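Local atomic coordinates of hypothetical membrane spanning protein (Thermus thermophilus, PDB entry 2VPZ), a protein that probably serves as the quinol-oxidising membrane anchor of polysulfide reductase, a molybdenum and iron-sulfur enzyme of anaerobic respiration. Residues C[20-25]-C[59-64]; C[77-81]-C[92-96]; C[31-35]-C[49-53]; C[98-103]-C[119-123]; C[12-16]-C[244-248]. All blocks are in the same frame, centred on the assembly; numbering follows the deposited sequence.

Interaction 1: C[20-25]-C[59-64]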
# COMPACT_ATOMS: atom_id res chain seq x y z
N LEU C 20 14.70 40.60 -4.03
CA LEU C 20 14.86 42.02 -4.32
C LEU C 20 13.87 42.32 -5.50
O LEU C 20 13.08 43.27 -5.45
CB LEU C 20 16.32 42.35 -4.73
CG LEU C 20 16.96 43.75 -4.52
CD1 LEU C 20 17.91 44.10 -5.70
CD2 LEU C 20 15.85 44.82 -4.37
N HIS C 21 13.91 41.51 -6.56
CA HIS C 21 12.98 41.69 -7.69
C HIS C 21 11.54 41.73 -7.13
O HIS C 21 10.70 42.56 -7.53
CB HIS C 21 13.09 40.56 -8.77
CG HIS C 21 11.84 40.28 -9.53
ND1 HIS C 21 11.70 40.53 -10.87
CD2 HIS C 21 10.67 39.80 -9.13
CE1 HIS C 21 10.49 40.23 -11.26
NE2 HIS C 21 9.84 39.78 -10.21
N PHE C 22 11.24 40.85 -6.17
CA PHE C 22 9.92 40.79 -5.55
C PHE C 22 9.50 42.08 -4.82
O PHE C 22 8.37 42.49 -4.92
CB PHE C 22 9.80 39.56 -4.64
CG PHE C 22 9.12 38.37 -5.26
CD1 PHE C 22 9.83 37.49 -6.11
CD2 PHE C 22 7.77 38.11 -5.03
CE1 PHE C 22 9.20 36.39 -6.71
CE2 PHE C 22 7.11 37.01 -5.63
CZ PHE C 22 7.83 36.15 -6.47
N VAL C 23 10.42 42.72 -4.11
CA VAL C 23 10.10 43.98 -3.44
C VAL C 23 9.88 45.07 -4.51
O VAL C 23 8.96 45.88 -4.42
CB VAL C 23 11.24 44.46 -2.46
CG1 VAL C 23 10.97 45.90 -1.95
CG2 VAL C 23 11.38 43.48 -1.27
N LEU C 24 10.71 45.05 -5.55
CA LEU C 24 10.65 46.06 -6.62
C LEU C 24 9.38 46.05 -7.51
O LEU C 24 8.76 47.10 -7.71
CB LEU C 24 11.95 46.07 -7.46
CG LEU C 24 12.97 47.22 -7.25
CD1 LEU C 24 13.23 47.43 -5.75
CD2 LEU C 24 14.30 46.93 -8.00
N VAL C 25 8.99 44.88 -8.02
CA VAL C 25 7.79 44.77 -8.86
C VAL C 25 6.52 45.22 -8.05
O VAL C 25 5.50 45.60 -8.64
CB VAL C 25 7.62 43.31 -9.44
CG1 VAL C 25 7.16 42.34 -8.35
CG2 VAL C 25 6.63 43.31 -10.62
N LEU C 59 13.76 49.69 -14.07
CA LEU C 59 14.65 49.16 -13.04
C LEU C 59 14.29 47.68 -12.72
O LEU C 59 15.18 46.86 -12.47
CB LEU C 59 14.63 50.01 -11.73
CG LEU C 59 15.35 49.54 -10.45
CD1 LEU C 59 16.85 49.29 -10.72
CD2 LEU C 59 15.16 50.55 -9.29
N ASP C 60 13.01 47.33 -12.74
CA ASP C 60 12.62 45.94 -12.46
C ASP C 60 12.89 44.99 -13.65
O ASP C 60 13.31 43.85 -13.43
CB ASP C 60 11.17 45.80 -11.97
CG ASP C 60 10.84 44.38 -11.44
OD1 ASP C 60 11.80 43.70 -10.98
OD2 ASP C 60 9.66 43.96 -11.48
N LEU C 61 12.65 45.41 -14.89
CA LEU C 61 12.97 44.54 -16.02
C LEU C 61 14.53 44.39 -16.11
O LEU C 61 15.04 43.32 -16.44
CB LEU C 61 12.37 45.05 -17.36
CG LEU C 61 10.84 45.10 -17.54
CD1 LEU C 61 10.47 45.75 -18.90
CD2 LEU C 61 10.25 43.68 -17.44
N PHE C 62 15.28 45.46 -15.81
CA PHE C 62 16.75 45.38 -15.84
C PHE C 62 17.29 44.37 -14.80
O PHE C 62 18.17 43.57 -15.12
CB PHE C 62 17.44 46.76 -15.66
CG PHE C 62 18.97 46.70 -15.55
CD1 PHE C 62 19.78 46.59 -16.69
CD2 PHE C 62 19.58 46.73 -14.29
CE1 PHE C 62 21.20 46.51 -16.58
CE2 PHE C 62 20.99 46.64 -14.15
CZ PHE C 62 21.80 46.53 -15.30
N ILE C 63 16.80 44.35 -13.57
CA ILE C 63 17.31 43.34 -12.65
C ILE C 63 16.69 41.90 -12.84
O ILE C 63 17.23 40.93 -12.32
CB ILE C 63 17.36 43.84 -11.10
CG1 ILE C 63 16.24 43.24 -10.27
CG2 ILE C 63 17.38 45.38 -11.05
CD1 ILE C 63 16.59 43.05 -8.76
N LEU C 64 15.58 41.77 -13.58
CA LEU C 64 14.98 40.44 -13.92
C LEU C 64 15.90 39.79 -14.98
O LEU C 64 16.07 38.56 -15.05
CB LEU C 64 13.55 40.54 -14.54
CG LEU C 64 12.32 40.33 -13.64
CD1 LEU C 64 11.03 40.92 -14.24
CD2 LEU C 64 12.13 38.82 -13.34
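Two antiparallel membrane helices can pack mainly through apolar side chains and still bring polar ones close together, as His-21 and Asp-60 illustrate in segments 20-25 and 59-64. Leu-20 opens the contact, its CD1 3.5 Å from CD1 of Ile-63 in a purely apolar touch. One residue on, His-21 turns its imidazole into the groove between the helices. Its ND1 is 3.2 Å from OD1 of Asp-60, but the angle is too poor for a hydrogen bond, so the pair is a close polar approach and no more. The other ring nitrogen, NE2, makes a weak hydrogen bond to OH of Tyr-130 on helix 117-136, while the backbone N of His-21 lies 3.8 Å from CD1 of Ile-63. The CA-to-CB bond of Leu-24 points toward the other helix, and its CD2 lies 3.7 Å from CG of Leu-59. Val-25 comes last, with CB 3.0 Å from OD2 of Asp-60, a carboxylate oxygen buried here without a polar partner in the model. The CA atoms of Val-25 and Asp-60 are 6.1 Å apart, and the segment axes approach to 9.6 Å at 162°. The result is an antiparallel transmembrane helix pair bordering the quinone site: His-21 and Tyr-130 bind quinone in ligand-bound structures of this protein, although none is bound to this chain here.

Interaction 2: C[77-81]-C[92-96]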
# COMPACT_ATOMS: atom_id res chain seq x y z
N ILE C 77 13.14 36.76 -25.60
CA ILE C 77 12.28 37.14 -26.70
C ILE C 77 11.05 36.17 -26.77
O ILE C 77 9.96 36.61 -27.15
CB ILE C 77 13.06 37.19 -28.08
CG1 ILE C 77 12.14 37.70 -29.17
CG2 ILE C 77 13.67 35.82 -28.43
CD1 ILE C 77 12.78 37.80 -30.57
N TRP C 78 11.19 34.90 -26.36
CA TRP C 78 10.08 33.92 -26.38
C TRP C 78 8.92 34.20 -25.43
O TRP C 78 7.81 33.68 -25.56
CB TRP C 78 10.62 32.50 -26.20
CG TRP C 78 11.52 32.15 -27.33
CD1 TRP C 78 12.88 32.17 -27.35
CD2 TRP C 78 11.11 31.77 -28.67
NE1 TRP C 78 13.35 31.82 -28.59
CE2 TRP C 78 12.29 31.57 -29.42
CE3 TRP C 78 9.86 31.57 -29.29
CZ2 TRP C 78 12.27 31.18 -30.78
CZ3 TRP C 78 9.83 31.18 -30.65
CH2 TRP C 78 11.04 30.99 -31.37
N LEU C 79 9.21 35.05 -24.45
CA LEU C 79 8.23 35.52 -23.47
C LEU C 79 7.10 36.27 -24.24
O LEU C 79 5.91 36.25 -23.87
CB LEU C 79 8.93 36.50 -22.52
CG LEU C 79 8.72 36.43 -21.00
CD1 LEU C 79 8.44 34.97 -20.57
CD2 LEU C 79 9.95 37.00 -20.26
N PHE C 80 7.52 36.91 -25.33
CA PHE C 80 6.70 37.76 -26.20
C PHE C 80 6.25 37.23 -27.55
O PHE C 80 5.53 37.92 -28.27
CB PHE C 80 7.42 39.09 -26.34
CG PHE C 80 7.61 39.82 -25.04
CD1 PHE C 80 8.89 40.04 -24.50
CD2 PHE C 80 6.49 40.23 -24.32
CE1 PHE C 80 9.03 40.66 -23.25
CE2 PHE C 80 6.60 40.85 -23.08
CZ PHE C 80 7.88 41.07 -22.53
N LEU C 81 6.66 36.02 -27.90
CA LEU C 81 6.25 35.43 -29.18
C LEU C 81 5.33 34.21 -28.95
O LEU C 81 5.15 33.41 -29.85
CB LEU C 81 7.46 35.01 -30.03
CG LEU C 81 8.58 36.04 -30.33
CD1 LEU C 81 9.94 35.33 -30.50
CD2 LEU C 81 8.24 36.88 -31.57
N GLY C 92 2.78 38.38 -15.82
CA GLY C 92 3.65 39.44 -15.37
C GLY C 92 4.49 40.16 -16.41
O GLY C 92 4.71 41.38 -16.32
N ALA C 93 4.98 39.43 -17.41
CA ALA C 93 5.80 39.98 -18.50
C ALA C 93 5.00 40.90 -19.42
O ALA C 93 5.47 41.97 -19.84
CB ALA C 93 6.47 38.85 -19.33
N TRP C 94 3.77 40.49 -19.72
CA TRP C 94 2.88 41.27 -20.56
C TRP C 94 2.24 42.51 -19.85
O TRP C 94 2.12 43.56 -20.48
CB TRP C 94 1.84 40.34 -21.21
CG TRP C 94 2.41 39.52 -22.38
CD1 TRP C 94 3.11 38.33 -22.32
CD2 TRP C 94 2.35 39.87 -23.78
NE1 TRP C 94 3.47 37.93 -23.59
CE2 TRP C 94 3.02 38.85 -24.50
CE3 TRP C 94 1.79 40.95 -24.49
CZ2 TRP C 94 3.14 38.87 -25.91
CZ3 TRP C 94 1.91 40.97 -25.90
CH2 TRP C 94 2.59 39.93 -26.59
N GLY C 95 1.91 42.42 -18.55
CA GLY C 95 1.34 43.53 -17.80
C GLY C 95 2.26 44.74 -17.65
O GLY C 95 1.88 45.90 -17.96
N LEU C 96 3.47 44.47 -17.16
CA LEU C 96 4.57 45.46 -16.99
C LEU C 96 4.92 46.05 -18.39
O LEU C 96 4.81 47.26 -18.61
CB LEU C 96 5.82 44.78 -16.35
CG LEU C 96 5.78 44.05 -14.98
CD1 LEU C 96 6.85 42.92 -14.88
CD2 LEU C 96 5.94 45.05 -13.81
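The loop piece 77-81 is held against segment 92-96 by one hydrogen bond and a cluster of aromatic and apolar contacts. The polar tie is a single hydrogen bond: the indole NE1 of Trp-94 donates to the backbone O of Leu-79 over 3.0 Å, at an N-H...O angle of 144°. Aromatic packing accompanies it. Phe-80 turns its edge toward the face of Trp-94 in a T-shaped pair, the phenyl centroid 5.1 Å from that of the five-membered ring with planes at 64°, and CD2 of Phe-80 comes within 3.7 Å of CE2 of Trp-94. The connection between helices 46-65 and 88-107 is thereby folded back onto the helix it leads into; the loop also meets the NRFC protein, where Lys-89 of that chain makes a cation-pi contact with Trp-78. Apolar contacts complete the interface round Ala-93, whose CB points at the loop: CG of Leu-79 is 3.7 Å from it, and CZ of Phe-80 is 4.1 Å from the same CB.

Interaction 3: C[31-35]-C[49-53]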
# COMPACT_ATOMS: atom_id res chain seq x y z
N VAL C 31 2.91 51.90 -8.07
CA VAL C 31 3.09 53.31 -8.45
C VAL C 31 2.38 53.52 -9.82
O VAL C 31 1.82 54.60 -10.08
CB VAL C 31 4.61 53.78 -8.44
CG1 VAL C 31 4.79 55.09 -9.23
CG2 VAL C 31 5.07 53.99 -6.97
N ALA C 32 2.35 52.49 -10.66
CA ALA C 32 1.63 52.55 -11.93
C ALA C 32 0.09 52.62 -11.64
O ALA C 32 -0.67 53.14 -12.46
CB ALA C 32 1.94 51.31 -12.83
N LEU C 33 -0.36 52.11 -10.49
CA LEU C 33 -1.79 52.19 -10.12
C LEU C 33 -2.10 53.65 -9.70
O LEU C 33 -3.13 54.22 -10.08
CB LEU C 33 -2.20 51.19 -8.98
CG LEU C 33 -3.69 51.24 -8.55
CD1 LEU C 33 -4.59 50.62 -9.62
CD2 LEU C 33 -3.91 50.52 -7.20
N LEU C 34 -1.19 54.24 -8.91
CA LEU C 34 -1.30 55.63 -8.47
C LEU C 34 -1.34 56.58 -9.70
O LEU C 34 -2.22 57.44 -9.78
CB LEU C 34 -0.13 56.01 -7.55
CG LEU C 34 -0.16 55.31 -6.18
CD1 LEU C 34 0.66 56.12 -5.16
CD2 LEU C 34 -1.62 55.15 -5.69
N ALA C 35 -0.41 56.43 -10.64
CA ALA C 35 -0.40 57.26 -11.84
C ALA C 35 -1.72 57.12 -12.64
O ALA C 35 -2.24 58.11 -13.17
CB ALA C 35 0.81 56.93 -12.75
N TYR C 49 4.02 61.03 -11.64
CA TYR C 49 3.84 59.69 -11.08
C TYR C 49 3.99 58.67 -12.23
O TYR C 49 4.43 57.54 -12.04
CB TYR C 49 2.52 59.51 -10.32
CG TYR C 49 2.67 59.84 -8.84
CD1 TYR C 49 2.49 61.15 -8.38
CD2 TYR C 49 3.08 58.87 -7.92
CE1 TYR C 49 2.72 61.49 -7.05
CE2 TYR C 49 3.31 59.19 -6.59
CZ TYR C 49 3.13 60.51 -6.15
OH TYR C 49 3.35 60.84 -4.83
N THR C 50 3.66 59.11 -13.45
CA THR C 50 3.80 58.27 -14.61
C THR C 50 5.30 58.09 -14.96
O THR C 50 5.76 56.98 -15.32
CB THR C 50 2.98 58.85 -15.81
OG1 THR C 50 1.65 59.12 -15.39
CG2 THR C 50 2.97 57.87 -17.00
N LEU C 51 6.10 59.14 -14.81
CA LEU C 51 7.54 59.03 -15.09
C LEU C 51 8.18 57.93 -14.19
O LEU C 51 8.92 57.08 -14.69
CB LEU C 51 8.32 60.36 -14.89
CG LEU C 51 9.85 60.26 -15.11
CD1 LEU C 51 10.18 59.89 -16.59
CD2 LEU C 51 10.56 61.58 -14.73
N TYR C 52 7.85 57.97 -12.90
CA TYR C 52 8.29 57.06 -11.81
C TYR C 52 7.88 55.58 -12.00
O TYR C 52 8.66 54.63 -11.73
CB TYR C 52 7.69 57.53 -10.49
CG TYR C 52 8.00 58.90 -9.94
CD1 TYR C 52 7.20 59.44 -8.93
CD2 TYR C 52 9.13 59.65 -10.33
CE1 TYR C 52 7.47 60.64 -8.31
CE2 TYR C 52 9.43 60.89 -9.72
CZ TYR C 52 8.59 61.38 -8.70
OH TYR C 52 8.89 62.56 -8.08
N ALA C 53 6.63 55.37 -12.37
CA ALA C 53 6.11 54.03 -12.61
C ALA C 53 6.89 53.49 -13.83
O ALA C 53 7.16 52.28 -13.90
CB ALA C 53 4.58 54.06 -12.88
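Val-31 lies over the backbone of the opposite helix, its CG1 3.7 Å from both O of Tyr-49 and N of Ala-53, with CB of Tyr-52 at 4.0 Å and CB of Ala-53 at 3.8 Å. One methyl group thus fills the depression formed by three residues of a single helical turn. Beside it, two alanines bring the backbones very close: CA of Ala-32 is 3.4 Å from CB of Ala-53, and the CA atoms of these two residues are only 4.8 Å apart. A turn further along helix 16-41, Ala-35 repeats the pattern, its CB 3.9 Å from CB of Tyr-49 and 3.5 Å from OG1 of Thr-50, a hydroxyl that is hydrogen-bonded to Ala-46 O within its own helix. Helices 16-41 and 46-65 make a transmembrane helical hairpin, and this contact lies toward its turn. Small residues let the segment axes come within 8.3 Å, at 156° between their directions, and no hydrogen bond crosses between the two segments. The larger side chains find space at the flank: CD1 of Leu-34 rests 4.3 Å from CE2 of Tyr-49, whose phenol oxygen is hydrogen-bonded to Ser-169. Helix 148-166 covers this flank, with Ala-160 against Val-31, Leu-161 against Leu-34 and Ala-164 against Tyr-49.

Interaction 4: C[98-103]-C[119-123]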
# COMPACT_ATOMS: atom_id res chain seq x y z
N LEU C 98 3.45 46.04 -21.54
CA LEU C 98 2.36 46.86 -22.12
C LEU C 98 2.05 48.08 -21.20
O LEU C 98 1.69 49.16 -21.69
CB LEU C 98 1.05 46.06 -22.36
CG LEU C 98 1.04 44.87 -23.34
CD1 LEU C 98 -0.12 43.90 -23.03
CD2 LEU C 98 0.98 45.36 -24.80
N GLY C 99 2.17 47.91 -19.89
CA GLY C 99 1.96 48.99 -18.96
C GLY C 99 3.02 50.09 -19.09
O GLY C 99 2.80 51.24 -18.71
N PHE C 100 4.17 49.73 -19.65
CA PHE C 100 5.31 50.65 -19.88
C PHE C 100 5.13 51.41 -21.21
O PHE C 100 5.64 52.54 -21.37
CB PHE C 100 6.64 49.86 -19.82
CG PHE C 100 7.89 50.71 -20.00
CD1 PHE C 100 8.61 51.20 -18.90
CD2 PHE C 100 8.37 50.98 -21.28
CE1 PHE C 100 9.79 51.95 -19.08
CE2 PHE C 100 9.55 51.73 -21.48
CZ PHE C 100 10.26 52.21 -20.37
N LEU C 101 4.44 50.81 -22.19
CA LEU C 101 4.12 51.47 -23.47
C LEU C 101 2.96 52.43 -23.17
O LEU C 101 3.03 53.63 -23.49
CB LEU C 101 3.66 50.48 -24.58
CG LEU C 101 4.48 49.27 -25.01
CD1 LEU C 101 3.77 48.51 -26.16
CD2 LEU C 101 5.90 49.70 -25.44
N THR C 102 1.90 51.89 -22.58
CA THR C 102 0.70 52.67 -22.21
C THR C 102 1.11 53.92 -21.42
O THR C 102 0.64 55.02 -21.71
CB THR C 102 -0.35 51.83 -21.37
OG1 THR C 102 -0.78 50.69 -22.12
CG2 THR C 102 -1.59 52.70 -21.00
N GLY C 103 1.99 53.76 -20.44
CA GLY C 103 2.50 54.89 -19.66
C GLY C 103 3.55 55.72 -20.41
O GLY C 103 3.90 56.83 -19.98
N ALA C 119 -6.45 51.65 -19.46
CA ALA C 119 -5.52 50.59 -19.87
C ALA C 119 -4.43 50.50 -18.77
O ALA C 119 -4.19 49.41 -18.24
CB ALA C 119 -4.85 50.90 -21.24
N LEU C 120 -3.79 51.63 -18.44
CA LEU C 120 -2.76 51.61 -17.39
C LEU C 120 -3.40 51.06 -16.14
O LEU C 120 -2.77 50.35 -15.36
CB LEU C 120 -2.15 53.01 -17.08
CG LEU C 120 -0.90 52.93 -16.15
CD1 LEU C 120 0.23 52.13 -16.84
CD2 LEU C 120 -0.41 54.34 -15.77
N LEU C 121 -4.69 51.34 -15.92
CA LEU C 121 -5.32 50.78 -14.73
C LEU C 121 -5.37 49.24 -14.77
O LEU C 121 -5.07 48.59 -13.78
CB LEU C 121 -6.73 51.30 -14.48
CG LEU C 121 -7.24 50.71 -13.13
CD1 LEU C 121 -7.25 51.79 -12.05
CD2 LEU C 121 -8.64 50.08 -13.29
N VAL C 122 -5.77 48.66 -15.90
CA VAL C 122 -5.87 47.21 -16.01
C VAL C 122 -4.53 46.46 -16.02
O VAL C 122 -4.42 45.36 -15.47
CB VAL C 122 -6.70 46.78 -17.28
CG1 VAL C 122 -6.33 45.33 -17.67
CG2 VAL C 122 -8.22 46.90 -17.00
N PHE C 123 -3.50 47.05 -16.65
CA PHE C 123 -2.16 46.43 -16.71
C PHE C 123 -1.45 46.52 -15.37
O PHE C 123 -0.61 45.67 -15.05
CB PHE C 123 -1.30 47.04 -17.81
CG PHE C 123 -1.85 46.86 -19.20
CD1 PHE C 123 -1.73 47.86 -20.16
CD2 PHE C 123 -2.54 45.69 -19.53
CE1 PHE C 123 -2.29 47.71 -21.43
CE2 PHE C 123 -3.11 45.52 -20.80
CZ PHE C 123 -2.99 46.54 -21.75
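Of the residues joining segments 98-103 and 119-123, Phe-123 has the most surface covered. Its ring receives Leu-98 over one face, a CH-pi contact in which CB of Leu-98 lies 4.0 Å from the ring centroid and 17° off the normal. At the ring's edge, CE1 of Phe-123 is 3.4 Å from OG1 of Thr-102. That hydroxyl is already engaged: it donates to O of Leu-98, one turn back, over 2.9 Å, a common way for threonine to satisfy its hydrogen-bonding within a membrane helix. The methyl CG2 of Thr-102 also meets the partner helix, lying 3.7 Å from CB of Ala-119 and 3.5 Å from N of Leu-120. Helices 88-107 and 117-136 form an antiparallel transmembrane hairpin, their segment axes 9.1 Å apart at closest approach with directions 159° apart. Leu-120 is the third main participant. Its CD1 reaches over the glycine-lined surface of the other helix, 3.3 Å from O of Gly-99 and 4.3 Å from N of Gly-103. CA of Gly-99 is 5.3 Å from CA of Phe-123; a CB here would sit tightly, about 3.5 Å from CB of Phe-123. Beyond the pair, Leu-120 packs on Ala-36 of helix 16-41.

Interaction 5: C[12-16]-C[244-248]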
# COMPACT_ATOMS: atom_id res chain seq x y z
N GLU C 12 17.89 25.97 -2.67
CA GLU C 12 17.27 27.25 -2.98
C GLU C 12 17.42 27.61 -4.48
O GLU C 12 18.54 27.69 -5.00
CB GLU C 12 17.91 28.34 -2.10
CG GLU C 12 17.36 29.75 -2.28
CD GLU C 12 18.30 30.82 -1.72
OE1 GLU C 12 19.35 31.08 -2.36
OE2 GLU C 12 18.01 31.35 -0.63
N PHE C 13 16.30 27.80 -5.18
CA PHE C 13 16.27 28.16 -6.61
C PHE C 13 16.06 29.68 -6.84
O PHE C 13 16.36 30.18 -7.92
CB PHE C 13 15.19 27.33 -7.37
CG PHE C 13 13.83 27.23 -6.67
CD1 PHE C 13 12.80 28.16 -6.91
CD2 PHE C 13 13.59 26.22 -5.73
CE1 PHE C 13 11.55 28.08 -6.22
CE2 PHE C 13 12.35 26.12 -5.02
CZ PHE C 13 11.34 27.06 -5.27
N TRP C 14 15.53 30.40 -5.84
CA TRP C 14 15.30 31.87 -5.89
C TRP C 14 16.08 32.51 -4.72
O TRP C 14 15.72 32.31 -3.56
CB TRP C 14 13.80 32.25 -5.83
CG TRP C 14 13.01 31.97 -7.13
CD1 TRP C 14 13.53 31.88 -8.40
CD2 TRP C 14 11.59 31.66 -7.27
NE1 TRP C 14 12.55 31.53 -9.30
CE2 TRP C 14 11.36 31.38 -8.64
CE3 TRP C 14 10.51 31.57 -6.37
CZ2 TRP C 14 10.07 31.03 -9.14
CZ3 TRP C 14 9.22 31.22 -6.86
CH2 TRP C 14 9.02 30.95 -8.23
N HIS C 15 17.13 33.27 -5.06
CA HIS C 15 18.07 33.91 -4.15
C HIS C 15 17.70 35.30 -3.59
O HIS C 15 16.61 35.80 -3.85
CB HIS C 15 19.43 33.87 -4.90
CG HIS C 15 19.80 32.56 -5.51
ND1 HIS C 15 20.07 31.46 -4.75
CD2 HIS C 15 19.83 32.14 -6.79
CE1 HIS C 15 20.24 30.42 -5.53
NE2 HIS C 15 20.10 30.81 -6.78
N TRP C 16 18.61 35.90 -2.82
CA TRP C 16 18.41 37.24 -2.26
C TRP C 16 18.16 38.19 -3.46
O TRP C 16 17.43 39.17 -3.36
CB TRP C 16 19.66 37.74 -1.49
CG TRP C 16 20.90 38.10 -2.37
CD1 TRP C 16 21.92 37.26 -2.75
CD2 TRP C 16 21.19 39.38 -3.02
NE1 TRP C 16 22.80 37.92 -3.58
CE2 TRP C 16 22.38 39.21 -3.76
CE3 TRP C 16 20.54 40.63 -3.04
CZ2 TRP C 16 22.96 40.27 -4.53
CZ3 TRP C 16 21.11 41.69 -3.80
CH2 TRP C 16 22.30 41.49 -4.53
N LEU C 244 12.08 33.63 0.47
CA LEU C 244 13.22 32.80 0.85
C LEU C 244 12.82 31.60 1.73
O LEU C 244 13.28 30.49 1.52
CB LEU C 244 14.31 33.66 1.56
CG LEU C 244 14.85 34.82 0.70
CD1 LEU C 244 15.64 35.83 1.54
CD2 LEU C 244 15.72 34.26 -0.45
N ALA C 245 11.93 31.81 2.69
CA ALA C 245 11.50 30.75 3.60
C ALA C 245 10.47 29.74 3.08
O ALA C 245 10.28 28.67 3.67
CB ALA C 245 10.98 31.36 4.94
N GLY C 246 9.80 30.05 1.98
CA GLY C 246 8.78 29.16 1.45
C GLY C 246 9.18 28.11 0.43
O GLY C 246 8.33 27.34 -0.07
N GLN C 247 10.48 28.05 0.09
CA GLN C 247 11.06 27.10 -0.89
C GLN C 247 11.36 25.78 -0.19
O GLN C 247 12.51 25.36 -0.08
CB GLN C 247 12.36 27.65 -1.50
CG GLN C 247 12.15 28.87 -2.39
CD GLN C 247 13.44 29.64 -2.77
OE1 GLN C 247 14.33 29.12 -3.46
NE2 GLN C 247 13.53 30.89 -2.32
N TRP C 248 10.30 25.11 0.22
CA TRP C 248 10.38 23.87 1.00
C TRP C 248 9.22 22.96 0.56
O TRP C 248 8.10 23.42 0.40
CB TRP C 248 10.26 24.31 2.47
CG TRP C 248 10.20 23.25 3.54
CD1 TRP C 248 11.19 22.36 3.89
CD2 TRP C 248 9.08 22.94 4.42
NE1 TRP C 248 10.76 21.54 4.90
CE2 TRP C 248 9.48 21.87 5.25
CE3 TRP C 248 7.79 23.48 4.58
CZ2 TRP C 248 8.62 21.31 6.23
CZ3 TRP C 248 6.92 22.92 5.55
CH2 TRP C 248 7.35 21.85 6.36
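Leu-244, in the last turn of helix 227-245, sends CD2 over the loop that precedes the first transmembrane helix, 3.7 Å from OE2 of Glu-12, 3.7 Å from O of Trp-14 and 3.8 Å from O of His-15. Next to make contact is Gln-247, the residue with the most surface covered here, whose side-chain amide treats the loop backbone as a strand partner would. Its OE1 accepts a hydrogen bond from N of Trp-14 at 3.0 Å and a weak one from N of Phe-13 at 2.9 Å, while its NE2 donates to O of Trp-14 at 2.9 Å and also bonds Val-243 O. Gln-247 is the centre of an inverse gamma turn, and its CB points at the loop. Gln-247 thereby joins the end of helix 227-245 to the loop leading into helix 16-41, where His-15 is the N-cap residue and its ND1 donates to OE1 of Glu-12 over 2.5 Å. Phe-13 adds packing, its CZ 3.5 Å from CG of Gln-247. The loop also meets the NRFC protein, as the indole NE1 of Trp-14 is hydrogen-bonded to the backbone O of Cys-93 in that chain. Trp-248, last in line, turns away and stacks on His-201.

Interactions 1, 3 and 4 pair helices of the set 16-41, 46-65, 88-107 and 117-136; interaction 2 lays the intervening loop on helix 88-107; interaction 5 joins the loop before helix 16-41 to the end of helix 227-245. Interactions 3 and 4 are direct neighbours, centres 10 Å apart, with CG2 of Thr-50 3.3 Å from O of Gly-103. Interaction 4 touches interaction 2, O of Gly-95 lying 3.4 Å from CB of Phe-123, and interaction 2 meets interaction 1 where CG2 of Val-25 is 3.7 Å from CD2 of Leu-96. Interaction 1 holds quinone-binding His-21, whose side chain is about 8 Å from that of Trp-14 in interaction 5.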